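Local coordinates for protein glycoside hydrolase family 31 (Kribbella flavida DSM 17836, PDB 5X3I) that hydrolyses the alpha-1,3-glucosidic linkages of a cyclic tetrasaccharide derived from starch, yielding isomaltose inside the cell, at residues 457-460 and 461-465; 729-732 and 733-736. The protein carries 1 engineered substitution. One frame throughout, in Å; residues are numbered along the deposited sequence.

Contact 1. Residues 457-460 and 461-465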
loop_
_atom_site.group_PDB
_atom_site.type_symbol
_atom_site.label_atom_id
_atom_site.label_comp_id
_atom_site.label_asym_id
_atom_site.label_seq_id
_atom_site.Cartn_x
_atom_site.Cartn_y
_atom_site.Cartn_z
ATOM N N ARG A 457 -21.012 -10.961 -6.608
ATOM C CA ARG A 457 -22.264 -10.270 -6.300
ATOM C C ARG A 457 -23.126 -11.026 -5.279
ATOM O O ARG A 457 -23.672 -10.414 -4.362
ATOM C CB ARG A 457 -23.079 -10.004 -7.572
ATOM C CG ARG A 457 -24.412 -9.296 -7.322
ATOM C CD ARG A 457 -25.052 -8.782 -8.617
ATOM N NE ARG A 457 -24.201 -7.780 -9.238
ATOM C CZ ARG A 457 -24.131 -6.513 -8.846
ATOM N NH1 ARG A 457 -24.894 -6.074 -7.848
ATOM N NH2 ARG A 457 -23.303 -5.678 -9.459
ATOM N N TYR A 458 -23.227 -12.345 -5.422
ATOM C CA TYR A 458 -24.041 -13.134 -4.494
ATOM C C TYR A 458 -23.511 -13.058 -3.054
ATOM O O TYR A 458 -24.266 -13.245 -2.106
ATOM C CB TYR A 458 -24.126 -14.595 -4.946
ATOM C CG TYR A 458 -22.886 -15.403 -4.644
ATOM C CD1 TYR A 458 -21.760 -15.304 -5.447
ATOM C CD2 TYR A 458 -22.844 -16.271 -3.562
ATOM C CE1 TYR A 458 -20.622 -16.046 -5.179
ATOM C CE2 TYR A 458 -21.706 -17.023 -3.282
ATOM C CZ TYR A 458 -20.598 -16.899 -4.098
ATOM O OH TYR A 458 -19.466 -17.621 -3.835
ATOM N N LEU A 459 -22.224 -12.759 -2.891
ATOM C CA LEU A 459 -21.653 -12.634 -1.552
ATOM C C LEU A 459 -22.236 -11.434 -0.826
ATOM O O LEU A 459 -22.495 -11.506 0.375
ATOM C CB LEU A 459 -20.127 -12.526 -1.594
ATOM C CG LEU A 459 -19.355 -13.694 -2.203
ATOM C CD1 LEU A 459 -17.933 -13.252 -2.559
ATOM C CD2 LEU A 459 -19.318 -14.895 -1.251
ATOM N N VAL A 460 -22.426 -10.331 -1.549
ATOM C CA VAL A 460 -23.064 -9.147 -0.970
ATOM C C VAL A 460 -24.603 -9.222 -0.960
ATOM O O VAL A 460 -25.233 -8.829 0.012
ATOM C CB VAL A 460 -22.631 -7.853 -1.690
ATOM C CG1 VAL A 460 -23.181 -6.659 -0.966
ATOM C CG2 VAL A 460 -21.115 -7.737 -1.719
ATOM N N GLU A 461 -25.206 -9.708 -2.039
ATOM C CA GLU A 461 -26.664 -9.672 -2.152
ATOM C C GLU A 461 -27.369 -10.814 -1.392
ATOM O O GLU A 461 -28.373 -10.584 -0.737
ATOM C CB GLU A 461 -27.075 -9.652 -3.628
ATOM C CG GLU A 461 -26.652 -8.354 -4.299
ATOM C CD GLU A 461 -27.229 -8.151 -5.686
ATOM O OE1 GLU A 461 -27.924 -9.044 -6.205
ATOM O OE2 GLU A 461 -26.952 -7.084 -6.271
ATOM N N HIS A 462 -26.841 -12.027 -1.469
ATOM C CA HIS A 462 -27.398 -13.144 -0.713
ATOM C C HIS A 462 -26.798 -13.206 0.688
ATOM O O HIS A 462 -27.527 -13.165 1.667
ATOM C CB HIS A 462 -27.201 -14.476 -1.434
ATOM C CG HIS A 462 -27.639 -15.662 -0.626
ATOM N ND1 HIS A 462 -28.965 -15.942 -0.367
ATOM C CD2 HIS A 462 -26.922 -16.627 -0.003
ATOM C CE1 HIS A 462 -29.044 -17.031 0.378
ATOM N NE2 HIS A 462 -27.819 -17.469 0.606
ATOM N N PHE A 463 -25.478 -13.371 0.790
ATOM C CA PHE A 463 -24.855 -13.523 2.102
ATOM C C PHE A 463 -24.737 -12.224 2.914
ATOM O O PHE A 463 -24.398 -12.277 4.082
ATOM C CB PHE A 463 -23.477 -14.184 1.959
ATOM C CG PHE A 463 -23.550 -15.622 1.561
ATOM C CD1 PHE A 463 -23.972 -16.582 2.468
ATOM C CD2 PHE A 463 -23.227 -16.018 0.273
ATOM C CE1 PHE A 463 -24.066 -17.915 2.100
ATOM C CE2 PHE A 463 -23.311 -17.339 -0.102
ATOM C CZ PHE A 463 -23.732 -18.297 0.814
ATOM N N ASP A 464 -25.026 -11.079 2.304
ATOM C CA ASP A 464 -25.033 -9.783 3.002
ATOM C C ASP A 464 -23.661 -9.395 3.614
ATOM O O ASP A 464 -23.589 -8.751 4.658
ATOM C CB ASP A 464 -26.112 -9.784 4.090
ATOM C CG ASP A 464 -26.480 -8.378 4.557
ATOM O OD1 ASP A 464 -26.423 -7.419 3.760
ATOM O OD2 ASP A 464 -26.804 -8.241 5.740
ATOM N N VAL A 465 -22.584 -9.805 2.948
ATOM C CA VAL A 465 -21.228 -9.406 3.332
ATOM C C VAL A 465 -21.100 -7.870 3.336
ATOM O O VAL A 465 -21.670 -7.188 2.497
ATOM C CB VAL A 465 -20.197 -10.075 2.390
ATOM C CG1 VAL A 465 -18.824 -9.408 2.462
ATOM C CG2 VAL A 465 -20.111 -11.563 2.729
HETATM O O HOH W 1 -27.402 -7.614 1.277
#
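Tyr458 O is gripped by two backbone amides at once, His462 N from above the carbonyl plane at 2.9 Å and Phe463 N nearly in line with the C=O bond at 3.1 Å. The second bond spans five residues, so the helix widens as it ends; Val465 N then reaches back six residues to Leu459 O at 3.1 Å. Asp464 turns the chain out of the helix with a positive phi of 61°, and its CA lies 3.1 Å from Val460 O in a CA-H...O contact. Water 1 donates to both Val460 O and Asp464 OD1, the latter also salt-bridged to Lys513.

One turn earlier, Arg457 NH1 forms a salt bridge with Glu461 OE2, donating a hydrogen bond of 2.8 Å. The oxygen lies in the guanidinium plane but is approached from above its own carboxylate plane. Arg457 bends at chi3 (-63°), which swings the guanidinium across the extended Glu461 chain, while NE pairs with Glu454. Replacing Arg457 with an alanine would probably leave both Glu461 and Glu454 without this positive mate and the Glu461 carboxylate freer to turn.

The side chains of Tyr458 and Phe463 lie side by side, pointing the same way, and their rings meet rim to rim, CE2 to CE2 at 3.6 Å, with planes 67° apart. His462 CD2 sits over the centre of one Phe463 face.

This helix end and loop lead into strand 467-470 of the TIM barrel. Phe463 packs on helix 375-384, Val460 on helix 496-510, and Leu459 and Val465 on Leu391 of the adjacent parallel strand 388-393.

Contact 2. Residues 729-732 and 733-736. With SO4 (sulfate ion), chain K; SO4 (sulfate ion), chain J.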
loop_
_atom_site.group_PDB
_atom_site.type_symbol
_atom_site.label_atom_id
_atom_site.label_comp_id
_atom_site.label_asym_id
_atom_site.label_seq_id
_atom_site.Cartn_x
_atom_site.Cartn_y
_atom_site.Cartn_z
ATOM N N TYR A 729 -4.609 14.446 25.434
ATOM C CA TYR A 729 -5.001 15.728 25.979
ATOM C C TYR A 729 -6.138 16.295 25.161
ATOM O O TYR A 729 -6.165 16.158 23.949
ATOM C CB TYR A 729 -3.804 16.690 26.011
ATOM C CG TYR A 729 -2.682 16.182 26.883
ATOM C CD1 TYR A 729 -2.626 16.505 28.229
ATOM C CD2 TYR A 729 -1.699 15.355 26.369
ATOM C CE1 TYR A 729 -1.623 16.025 29.036
ATOM C CE2 TYR A 729 -0.684 14.877 27.168
ATOM C CZ TYR A 729 -0.654 15.216 28.502
ATOM O OH TYR A 729 0.344 14.739 29.305
ATOM N N CYS A 730 -7.083 16.929 25.837
ATOM C CA CYS A 730 -8.249 17.479 25.179
ATOM C C CYS A 730 -8.239 18.994 25.261
ATOM O O CYS A 730 -7.836 19.559 26.272
ATOM C CB CYS A 730 -9.533 16.918 25.805
ATOM S SG CYS A 730 -11.050 17.499 25.057
ATOM N N ARG A 731 -8.677 19.644 24.193
ATOM C CA ARG A 731 -8.833 21.088 24.205
ATOM C C ARG A 731 -9.843 21.444 25.284
ATOM O O ARG A 731 -10.949 20.903 25.308
ATOM C CB ARG A 731 -9.281 21.609 22.839
ATOM C CG ARG A 731 -8.215 21.477 21.759
ATOM C CD ARG A 731 -8.715 21.942 20.398
ATOM N NE ARG A 731 -8.999 23.370 20.364
ATOM C CZ ARG A 731 -10.207 23.896 20.185
ATOM N NH1 ARG A 731 -11.264 23.114 20.015
ATOM N NH2 ARG A 731 -10.359 25.213 20.173
ATOM N N ALA A 732 -9.450 22.350 26.173
ATOM C CA ALA A 732 -10.217 22.652 27.372
ATOM C C ALA A 732 -11.653 23.038 27.064
ATOM O O ALA A 732 -12.568 22.634 27.765
ATOM C CB ALA A 732 -9.535 23.756 28.161
ATOM N N SER A 733 -11.851 23.809 26.008
ATOM C CA SER A 733 -13.177 24.298 25.682
ATOM C C SER A 733 -14.154 23.180 25.318
ATOM O O SER A 733 -15.350 23.329 25.501
ATOM C CB SER A 733 -13.098 25.308 24.541
ATOM O OG SER A 733 -12.404 24.768 23.437
ATOM N N ARG A 734 -13.655 22.093 24.743
ATOM C CA ARG A 734 -14.510 20.960 24.404
ATOM C C ARG A 734 -14.468 19.793 25.393
ATOM O O ARG A 734 -15.076 18.753 25.142
ATOM C CB ARG A 734 -14.178 20.473 22.995
ATOM C CG ARG A 734 -14.134 21.606 21.979
ATOM C CD ARG A 734 -15.411 22.416 21.927
ATOM N NE ARG A 734 -16.439 21.768 21.123
ATOM C CZ ARG A 734 -17.531 22.381 20.673
ATOM N NH1 ARG A 734 -17.730 23.666 20.938
ATOM N NH2 ARG A 734 -18.421 21.708 19.952
ATOM N N TRP A 735 -13.725 19.932 26.488
ATOM C CA TRP A 735 -13.615 18.850 27.463
ATOM C C TRP A 735 -14.971 18.449 28.055
ATOM O O TRP A 735 -15.163 17.311 28.462
ATOM C CB TRP A 735 -12.662 19.241 28.584
ATOM C CG TRP A 735 -12.599 18.289 29.746
ATOM C CD1 TRP A 735 -12.860 18.582 31.048
ATOM C CD2 TRP A 735 -12.240 16.903 29.714
ATOM N NE1 TRP A 735 -12.687 17.474 31.830
ATOM C CE2 TRP A 735 -12.309 16.426 31.036
ATOM C CE3 TRP A 735 -11.876 16.017 28.697
ATOM C CZ2 TRP A 735 -12.022 15.107 31.370
ATOM C CZ3 TRP A 735 -11.591 14.711 29.030
ATOM C CH2 TRP A 735 -11.665 14.268 30.354
ATOM N N SER A 736 -15.904 19.391 28.086
ATOM C CA SER A 736 -17.251 19.105 28.546
ATOM C C SER A 736 -17.871 17.996 27.693
ATOM O O SER A 736 -18.572 17.139 28.207
ATOM C CB SER A 736 -18.114 20.366 28.504
ATOM O OG SER A 736 -19.458 20.065 28.830
HETATM S S SO4 K . -9.158 26.065 24.055
HETATM O O1 SO4 K . -9.726 26.526 25.316
HETATM O O2 SO4 K . -9.962 24.951 23.576
HETATM O O3 SO4 K . -9.174 27.143 23.072
HETATM O O4 SO4 K . -7.778 25.635 24.260
HETATM S S SO4 J . -14.130 26.058 20.346
HETATM O O1 SO4 J . -14.813 26.483 21.561
HETATM O O2 SO4 J . -14.900 26.471 19.178
HETATM O O3 SO4 J . -12.807 26.671 20.295
HETATM O O4 SO4 J . -13.991 24.607 20.349
HETATM O O HOH W 2 -15.211 22.025 28.281
#
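Two overlapping backbone bonds turn the chain between Arg731 and Trp735. Arg734 N donates to Arg731 O at 3.0 Å and Trp735 N to Ala732 O at 3.2 Å, each amide standing above the plane of the carbonyl it meets. Water 2 extends the pattern by donating to Ala732 O and accepting from Ser736 N at 2.7 Å; a further bond from it to Ser733 O is weak.

With Ala732 and Ser733 at helical backbone angles and Arg734 in the flatter conformation of a last turn position, these are two overlapping type I beta turns. They join strand 728-731, an inner strand of the antiparallel sheet in the C-terminal domain, to helix 735-742, the last of the chain.

The charged side chains gather around two sulfate ions, probably from the crystallisation liquor. Arg731 holds the chain J sulfate with two roughly parallel bonds, NH2 to O3 at 2.9 Å and NH1 to O4 at 3.1 Å, and NH1 is also salt-bridged to Glu680. Arg734 lies alongside Arg731, bringing its aliphatic CD to within 3.1 Å of O4 of that sulfate while its NH2 pairs with Glu737. O2 of the chain K sulfate lies over one face of the Arg731 guanidinium, toward its rim, and accepts from Ser733 N. Ser733 OG, set between its backbone N and carbonyl carbon (chi1 53°), faces the same O2.

Apolar contact is made by Cys730 and Trp735. Cys730 CB meets Trp735 CE3 at 3.8 Å, and Cys730 SG lies at the edge of the six-membered ring, 5.4 Å from its centroid, a sulfur-aromatic contact. With its CG anti to the backbone N (chi1 172°), Trp735 sets CE3 beside Cys730, and Ile704 and Val706 also pack against the indole.

How the contacts relate
Both contacts are local turns that join a helix to a strand, in opposite order: 457-465 runs from a helix into a strand of the TIM barrel, 729-736 from a strand of the C-terminal domain into the final helix. Their centres lie 43 Å apart and their nearest atoms about 34 Å, so they do not touch. Neither contact lies at the catalytic residues, but contact 1 leads into strand 467-470, just after which comes Ala471, the engineered replacement at the inferred nucleophile position. Contact 2, its centre about 35 Å from that of the chain, is a surface contact with two sulfates; a glycerol, probably also from the crystallisation liquor, lies about 4 Å from the Arg457 side chain.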